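Putative glucoamylase (Bacteroides caccae ATCC 43185, PDB 4QT9) probably hydrolyses glycosidic bonds in glucans or related oligosaccharides, with an alpha/alpha toroid fold. Local coordinates at residues L34-G39 / I74-A79; R30-Y35 / G396-M401. All coordinates share one frame; numbering follows the deposited sequence.

Contact 1 (L34-G39 / I74-A79)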
ATOM      1  N   LEU A  34      13.124  10.102   1.799  1.00 30.30           N
ATOM      2  CA  LEU A  34      13.472  11.167   0.850  1.00 30.12           C
ATOM      3  C   LEU A  34      12.694  11.059  -0.487  1.00 33.12           C
ATOM      4  O   LEU A  34      12.481  12.115  -1.101  1.00 32.63           O
ATOM      5  CB  LEU A  34      14.973  11.258   0.588  1.00 31.21           C
ATOM      6  CG  LEU A  34      15.864  11.624   1.770  1.00 36.65           C
ATOM      7  CD1 LEU A  34      17.282  11.798   1.315  1.00 36.76           C
ATOM      8  CD2 LEU A  34      15.398  12.870   2.478  1.00 39.60           C
ATOM      9  N   TYR A  35      12.192   9.829  -0.890  1.00 27.23           N
ATOM     10  CA  TYR A  35      11.333   9.684  -2.088  1.00 25.86           C
ATOM     11  C   TYR A  35      10.124  10.597  -1.919  1.00 28.07           C
ATOM     12  O   TYR A  35       9.675  11.238  -2.862  1.00 28.56           O
ATOM     13  CB  TYR A  35      10.841   8.196  -2.333  1.00 25.67           C
ATOM     14  CG  TYR A  35       9.909   8.023  -3.541  1.00 26.48           C
ATOM     15  CD1 TYR A  35       8.549   8.297  -3.445  1.00 29.08           C
ATOM     16  CD2 TYR A  35      10.413   7.707  -4.802  1.00 26.17           C
ATOM     17  CE1 TYR A  35       7.712   8.274  -4.570  1.00 30.23           C
ATOM     18  CE2 TYR A  35       9.566   7.578  -5.913  1.00 24.77           C
ATOM     19  CZ  TYR A  35       8.221   7.878  -5.799  1.00 35.84           C
ATOM     20  OH  TYR A  35       7.390   7.818  -6.905  1.00 34.14           O
ATOM     21  N   PHE A  36       9.539  10.574  -0.727  1.00 23.87           N
ATOM     22  CA  PHE A  36       8.296  11.297  -0.461  1.00 22.30           C
ATOM     23  C   PHE A  36       8.545  12.732  -0.006  1.00 27.95           C
ATOM     24  O   PHE A  36       7.705  13.589  -0.272  1.00 28.12           O
ATOM     25  CB  PHE A  36       7.460  10.523   0.550  1.00 22.79           C
ATOM     26  CG  PHE A  36       7.088   9.163   0.005  1.00 22.09           C
ATOM     27  CD1 PHE A  36       6.132   9.036  -1.003  1.00 23.04           C
ATOM     28  CD2 PHE A  36       7.747   8.016   0.443  1.00 22.68           C
ATOM     29  CE1 PHE A  36       5.823   7.778  -1.540  1.00 23.37           C
ATOM     30  CE2 PHE A  36       7.433   6.761  -0.094  1.00 23.42           C
ATOM     31  CZ  PHE A  36       6.477   6.656  -1.083  1.00 20.95           C
ATOM     32  N   TRP A  37       9.699  13.000   0.619  1.00 25.82           N
ATOM     33  CA  TRP A  37      10.042  14.338   1.063  1.00 26.83           C
ATOM     34  C   TRP A  37      10.584  15.175  -0.100  1.00 32.89           C
ATOM     35  O   TRP A  37       9.971  16.183  -0.458  1.00 34.11           O
ATOM     36  CB  TRP A  37      11.030  14.324   2.246  1.00 26.17           C
ATOM     37  CG  TRP A  37      11.120  15.673   2.892  1.00 29.09           C
ATOM     38  CD1 TRP A  37      12.101  16.604   2.711  1.00 32.79           C
ATOM     39  CD2 TRP A  37      10.075  16.331   3.617  1.00 29.19           C
ATOM     40  NE1 TRP A  37      11.767  17.771   3.353  1.00 32.58           N
ATOM     41  CE2 TRP A  37      10.523  17.636   3.908  1.00 33.29           C
ATOM     42  CE3 TRP A  37       8.795  15.935   4.065  1.00 30.32           C
ATOM     43  CZ2 TRP A  37       9.758  18.540   4.654  1.00 33.40           C
ATOM     44  CZ3 TRP A  37       8.032  16.836   4.789  1.00 31.41           C
ATOM     45  CH2 TRP A  37       8.518  18.114   5.092  1.00 32.53           C
ATOM     46  N   GLU A  38      11.728  14.756  -0.680  1.00 30.05           N
ATOM     47  CA  GLU A  38      12.422  15.452  -1.765  1.00 29.31           C
ATOM     48  C   GLU A  38      11.841  15.118  -3.137  1.00 33.42           C
ATOM     49  O   GLU A  38      11.823  16.000  -3.983  1.00 34.87           O
ATOM     50  CB  GLU A  38      13.922  15.133  -1.741  1.00 30.52           C
ATOM     51  CG  GLU A  38      14.594  15.633  -0.468  1.00 43.82           C
ATOM     52  CD  GLU A  38      16.103  15.516  -0.336  1.00 63.79           C
ATOM     53  OE1 GLU A  38      16.722  14.715  -1.077  1.00 44.11           O
ATOM     54  OE2 GLU A  38      16.664  16.208   0.546  1.00 63.97           O
ATOM     55  N   GLY A  39      11.376  13.887  -3.349  1.00 28.36           N
ATOM     56  CA  GLY A  39      10.838  13.464  -4.642  1.00 28.62           C
ATOM     57  C   GLY A  39       9.395  13.849  -4.941  1.00 32.32           C
ATOM     58  O   GLY A  39       8.906  13.603  -6.046  1.00 31.07           O
ATOM     59  N   ILE A  74       2.276   9.643   2.811  1.00 24.33           N
ATOM     60  CA  ILE A  74       1.844  10.465   3.933  1.00 24.53           C
ATOM     61  C   ILE A  74       2.293   9.761   5.267  1.00 25.93           C
ATOM     62  O   ILE A  74       2.819  10.434   6.164  1.00 24.35           O
ATOM     63  CB  ILE A  74       0.300  10.629   3.771  1.00 28.01           C
ATOM     64  CG1 ILE A  74      -0.043  11.883   2.967  1.00 29.04           C
ATOM     65  CG2 ILE A  74      -0.483  10.526   5.058  1.00 29.45           C
ATOM     66  CD1 ILE A  74      -1.476  11.818   2.290  1.00 35.33           C
HETATM   67  N   MSE A  75       2.135   8.405   5.343  1.00 20.84           N
HETATM   68  CA  MSE A  75       2.528   7.559   6.489  1.00 18.82           C
HETATM   69  C   MSE A  75       4.043   7.525   6.595  1.00 25.17           C
HETATM   70  O   MSE A  75       4.596   7.551   7.690  1.00 26.59           O
HETATM   71  CB  MSE A  75       1.975   6.131   6.335  1.00 17.96           C
HETATM   72  CG  MSE A  75       0.488   6.057   6.523  1.00 21.35           C
HETATM   73 SE   MSE A  75      -0.144   4.255   6.146  0.75 24.82          SE
HETATM   74  CE  MSE A  75      -1.112   3.925   7.856  1.00 21.80           C
ATOM     75  N   ALA A  76       4.711   7.502   5.450  1.00 24.62           N
ATOM     76  CA  ALA A  76       6.174   7.567   5.389  1.00 25.84           C
ATOM     77  C   ALA A  76       6.665   8.947   5.916  1.00 30.30           C
ATOM     78  O   ALA A  76       7.635   9.002   6.674  1.00 30.29           O
ATOM     79  CB  ALA A  76       6.655   7.316   3.964  1.00 26.10           C
ATOM     80  N   ILE A  77       5.954  10.039   5.583  1.00 27.20           N
ATOM     81  CA  ILE A  77       6.318  11.383   6.042  1.00 27.30           C
ATOM     82  C   ILE A  77       6.075  11.488   7.575  1.00 31.51           C
ATOM     83  O   ILE A  77       6.923  12.027   8.293  1.00 30.67           O
ATOM     84  CB  ILE A  77       5.550  12.440   5.221  1.00 30.45           C
ATOM     85  CG1 ILE A  77       6.105  12.504   3.780  1.00 30.81           C
ATOM     86  CG2 ILE A  77       5.621  13.828   5.902  1.00 31.01           C
ATOM     87  CD1 ILE A  77       5.248  13.339   2.725  1.00 31.68           C
ATOM     88  N   LEU A  78       4.956  10.898   8.065  1.00 27.12           N
ATOM     89  CA  LEU A  78       4.570  10.855   9.488  1.00 28.22           C
ATOM     90  C   LEU A  78       5.660  10.169  10.340  1.00 29.83           C
ATOM     91  O   LEU A  78       6.070  10.700  11.371  1.00 28.97           O
ATOM     92  CB  LEU A  78       3.227  10.120   9.616  1.00 27.94           C
ATOM     93  CG  LEU A  78       2.301  10.449  10.777  1.00 32.74           C
ATOM     94  CD1 LEU A  78       1.873  11.901  10.765  1.00 32.24           C
ATOM     95  CD2 LEU A  78       1.060   9.633  10.663  1.00 34.20           C
ATOM     96  N   ALA A  79       6.165   9.034   9.872  1.00 27.52           N
ATOM     97  CA  ALA A  79       7.264   8.315  10.517  1.00 28.33           C
ATOM     98  C   ALA A  79       8.541   9.193  10.565  1.00 32.54           C
ATOM     99  O   ALA A  79       9.249   9.190  11.575  1.00 33.06           O
ATOM    100  CB  ALA A  79       7.546   7.011   9.771  1.00 28.50           C
TER
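With CG1 anti to its carbonyl carbon (chi1 -71°) and CG2 anti to its backbone N, Ile77 presents one branch to Phe36 and the other to Trp37. Its CG1 lies 4.0 Å from CB of Phe36, and the chain runs on so that Ile77 CD1 comes within 3.9 Å of Phe36 O. The CG2 methyl meets the six-membered part of the indole at its edge, near the ring plane, 4.0 Å from Trp37 CZ3; the two side chains cross at about a right angle. The Phe36 ring meets the residue just before Ile77: CB of Ala76 approaches CD2 obliquely at 3.8 Å. Apolar helix-to-helix packing of this kind lies within the alpha/alpha toroid, here joining helix 21-37 to helix 67-83; Phe36 and Ile77 have the closest CA atoms across the two segments, 6.8 Å apart. With Ile77 cut back to an alanine, losing CG1, CG2 and CD1, the edge of Trp37 and CB of Phe36 would probably be left without their aliphatic partner and a gap is likely to open between the helices. Arg94 of helix 88-104 makes a cation-pi contact with Trp37 and also donates hydrogen bonds to the carbonyl oxygens of Phe36 and Trp37.

Contact 2 (R30-Y35 / G396-M401)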
ATOM      1  N   ARG A  30      15.716   6.445   6.276  1.00 30.00           N
ATOM      2  CA  ARG A  30      16.030   7.836   5.940  0.50 30.01           C
ATOM      3  C   ARG A  30      15.979   8.081   4.427  1.00 33.75           C
ATOM      4  O   ARG A  30      15.359   9.057   3.997  1.00 33.15           O
ATOM      5  CB  ARG A  30      17.390   8.264   6.506  0.50 30.83           C
ATOM      6  CG  ARG A  30      17.266   9.381   7.534  0.50 39.48           C
ATOM      7  CD  ARG A  30      18.110  10.606   7.231  0.50 40.42           C
ATOM      8  NE  ARG A  30      17.764  11.742   8.096  0.50 39.52           N
ATOM      9  CZ  ARG A  30      18.217  11.923   9.337  0.50 52.80           C
ATOM     10  NH1 ARG A  30      19.031  11.032   9.892  0.50 41.12           N
ATOM     11  NH2 ARG A  30      17.854  12.991  10.034  0.50 40.93           N
ATOM     12  N   ARG A  31      16.577   7.184   3.616  1.00 30.16           N
ATOM     13  CA  ARG A  31      16.589   7.359   2.162  1.00 29.25           C
ATOM     14  C   ARG A  31      15.215   7.153   1.525  1.00 32.20           C
ATOM     15  O   ARG A  31      14.860   7.918   0.636  1.00 32.80           O
ATOM     16  CB  ARG A  31      17.629   6.454   1.506  1.00 28.58           C
ATOM     17  CG  ARG A  31      19.038   6.969   1.738  1.00 31.74           C
ATOM     18  CD  ARG A  31      19.915   6.545   0.611  1.00 37.31           C
ATOM     19  NE  ARG A  31      21.319   6.658   0.975  1.00 48.58           N
ATOM     20  CZ  ARG A  31      22.324   6.362   0.164  1.00 58.61           C
ATOM     21  NH1 ARG A  31      22.087   5.943  -1.079  1.00 34.05           N
ATOM     22  NH2 ARG A  31      23.575   6.487   0.581  1.00 48.59           N
ATOM     23  N   THR A  32      14.455   6.143   1.960  1.00 27.07           N
ATOM     24  CA  THR A  32      13.113   5.858   1.417  1.00 26.59           C
ATOM     25  C   THR A  32      12.185   7.032   1.699  1.00 29.26           C
ATOM     26  O   THR A  32      11.406   7.420   0.829  1.00 29.78           O
ATOM     27  CB  THR A  32      12.573   4.532   1.970  1.00 30.27           C
ATOM     28  OG1 THR A  32      13.567   3.545   1.734  1.00 27.70           O
ATOM     29  CG2 THR A  32      11.286   4.096   1.285  1.00 31.13           C
ATOM     30  N   PHE A  33      12.323   7.633   2.890  1.00 26.03           N
ATOM     31  CA  PHE A  33      11.599   8.837   3.304  1.00 26.60           C
ATOM     32  C   PHE A  33      11.859   9.974   2.296  1.00 32.46           C
ATOM     33  O   PHE A  33      10.928  10.691   1.946  1.00 31.33           O
ATOM     34  CB  PHE A  33      12.048   9.265   4.725  1.00 28.59           C
ATOM     35  CG  PHE A  33      11.671  10.681   5.118  1.00 30.30           C
ATOM     36  CD1 PHE A  33      10.386  10.978   5.567  1.00 31.64           C
ATOM     37  CD2 PHE A  33      12.608  11.711   5.064  1.00 31.77           C
ATOM     38  CE1 PHE A  33      10.041  12.287   5.935  1.00 32.58           C
ATOM     39  CE2 PHE A  33      12.263  13.015   5.434  1.00 34.01           C
ATOM     40  CZ  PHE A  33      10.979  13.298   5.857  1.00 32.14           C
ATOM     41  N   LEU A  34      13.124  10.102   1.799  1.00 30.30           N
ATOM     42  CA  LEU A  34      13.472  11.167   0.850  1.00 30.12           C
ATOM     43  C   LEU A  34      12.694  11.059  -0.487  1.00 33.12           C
ATOM     44  O   LEU A  34      12.481  12.115  -1.101  1.00 32.63           O
ATOM     45  CB  LEU A  34      14.973  11.258   0.588  1.00 31.21           C
ATOM     46  CG  LEU A  34      15.864  11.624   1.770  1.00 36.65           C
ATOM     47  CD1 LEU A  34      17.282  11.798   1.315  1.00 36.76           C
ATOM     48  CD2 LEU A  34      15.398  12.870   2.478  1.00 39.60           C
ATOM     49  N   TYR A  35      12.192   9.829  -0.890  1.00 27.23           N
ATOM     50  CA  TYR A  35      11.333   9.684  -2.088  1.00 25.86           C
ATOM     51  C   TYR A  35      10.124  10.597  -1.919  1.00 28.07           C
ATOM     52  O   TYR A  35       9.675  11.238  -2.862  1.00 28.56           O
ATOM     53  CB  TYR A  35      10.841   8.196  -2.333  1.00 25.67           C
ATOM     54  CG  TYR A  35       9.909   8.023  -3.541  1.00 26.48           C
ATOM     55  CD1 TYR A  35       8.549   8.297  -3.445  1.00 29.08           C
ATOM     56  CD2 TYR A  35      10.413   7.707  -4.802  1.00 26.17           C
ATOM     57  CE1 TYR A  35       7.712   8.274  -4.570  1.00 30.23           C
ATOM     58  CE2 TYR A  35       9.566   7.578  -5.913  1.00 24.77           C
ATOM     59  CZ  TYR A  35       8.221   7.878  -5.799  1.00 35.84           C
ATOM     60  OH  TYR A  35       7.390   7.818  -6.905  1.00 34.14           O
ATOM     61  N   GLY A 396       6.699   3.248  -0.588  1.00 22.34           N
ATOM     62  CA  GLY A 396       5.792   3.495   0.531  1.00 23.31           C
ATOM     63  C   GLY A 396       5.767   2.398   1.573  1.00 25.58           C
ATOM     64  O   GLY A 396       6.099   2.663   2.730  1.00 27.04           O
ATOM     65  N   PRO A 397       5.494   1.128   1.187  1.00 21.58           N
ATOM     66  CA  PRO A 397       5.419   0.045   2.189  1.00 19.61           C
ATOM     67  C   PRO A 397       6.724  -0.259   2.910  1.00 22.92           C
ATOM     68  O   PRO A 397       6.666  -0.640   4.066  1.00 22.99           O
ATOM     69  CB  PRO A 397       4.949  -1.131   1.362  1.00 21.32           C
ATOM     70  CG  PRO A 397       4.144  -0.489   0.249  1.00 25.48           C
ATOM     71  CD  PRO A 397       5.049   0.630  -0.129  1.00 22.05           C
ATOM     72  N   ILE A 398       7.893  -0.007   2.276  1.00 20.62           N
ATOM     73  CA  ILE A 398       9.208  -0.217   2.872  1.00 21.37           C
ATOM     74  C   ILE A 398       9.378   0.675   4.102  1.00 26.04           C
ATOM     75  O   ILE A 398       9.713   0.165   5.165  1.00 24.71           O
ATOM     76  CB  ILE A 398      10.339   0.022   1.831  1.00 25.12           C
ATOM     77  CG1 ILE A 398      10.254  -1.044   0.703  1.00 25.16           C
ATOM     78  CG2 ILE A 398      11.723   0.002   2.519  1.00 26.45           C
ATOM     79  CD1 ILE A 398      11.114  -0.781  -0.547  1.00 25.23           C
ATOM     80  N   ALA A 399       9.111   2.007   3.959  1.00 25.25           N
ATOM     81  CA  ALA A 399       9.239   2.998   5.035  1.00 24.65           C
ATOM     82  C   ALA A 399       8.257   2.732   6.150  1.00 26.43           C
ATOM     83  O   ALA A 399       8.631   2.787   7.311  1.00 27.47           O
ATOM     84  CB  ALA A 399       9.029   4.384   4.494  1.00 25.07           C
ATOM     85  N   VAL A 400       7.043   2.338   5.809  1.00 21.64           N
ATOM     86  CA  VAL A 400       5.977   2.132   6.791  1.00 20.14           C
ATOM     87  C   VAL A 400       6.153   0.809   7.568  1.00 24.27           C
ATOM     88  O   VAL A 400       6.086   0.818   8.806  1.00 24.86           O
ATOM     89  CB  VAL A 400       4.598   2.266   6.103  1.00 22.63           C
ATOM     90  CG1 VAL A 400       3.451   2.019   7.094  1.00 21.64           C
ATOM     91  CG2 VAL A 400       4.466   3.667   5.466  1.00 21.84           C
HETATM   92  N   MSE A 401       6.457  -0.298   6.866  1.00 19.86           N
HETATM   93  CA  MSE A 401       6.622  -1.582   7.547  1.00 17.56           C
HETATM   94  C   MSE A 401       7.879  -1.606   8.443  1.00 24.25           C
HETATM   95  O   MSE A 401       7.789  -2.204   9.535  1.00 23.89           O
HETATM   96  CB  MSE A 401       6.550  -2.740   6.575  1.00 17.73           C
HETATM   97  CG  MSE A 401       5.144  -2.866   5.996  1.00 20.33           C
HETATM   98 SE   MSE A 401       3.743  -3.089   7.378  0.75 23.76          SE
HETATM   99  CE  MSE A 401       2.731  -4.659   6.561  1.00 20.93           C
TER
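Thr32 points its side chain at helix 392-406 and divides its two branches between consecutive residues there. The methyl goes to Ala399: Thr32 CG2 stands 3.9 Å from Ala399 CB, a methyl-to-methyl contact, and 4.0 Å from Ala399 N, so that it also rests against the backbone. The hydroxyl branch faces Ile398, with Thr32 OG1 4.1 Å from Ile398 CG2. This second meeting is a van der Waals one, and the two side chains cross at about a right angle. A chi1 of -52° sets Thr32 OG1 anti to the carbonyl carbon and beside its own backbone N, which allows the hydroxyl to hydrogen-bond to the carbonyl oxygen of Val28, one turn earlier in the helix. The polar end of this buried side chain is thereby satisfied within its own helix, while its methyl is left for packing. Ile398 uses its CG2 branch, which is anti to the backbone N, to reach the threonine. Small side chains let the backbones come close: the CA atoms of Thr32 and Ala399 are 6.0 Å apart, and the contact buries a modest 133 Å² in all. Nearby, Tyr35 and Thr32 both touch Gln395 on the preceding turn of helix 392-406, and Tyr35 also reaches Ala392, extending the packing along that helix. In the alpha/alpha toroid this joins an N-terminal helix to one near the C-terminus of the chain. Helix 67-83 adjoins helix 392-406, its Ala76 touching Ala399 and its Met75, a selenomethionine, touching Val400, while helix 341-345 packs through Thr342 against Pro397 and Ile398.

Both contacts start from helix 21-37 and share Leu34 and Tyr35, yet neither of these residues carries the packing; the helix uses Thr32 for contact 2 and, farther along, Phe36 and Trp37 for contact 1. Their centres are about 7 Å apart. The partner helices differ greatly in sequence distance: helix 67-83 follows soon after, whereas helix 392-406 comes more than 350 residues later. These two partners also touch each other, so three helices meet in one buried cluster. The chain's early part is thus packed against its late part, consistent with closure of the toroid.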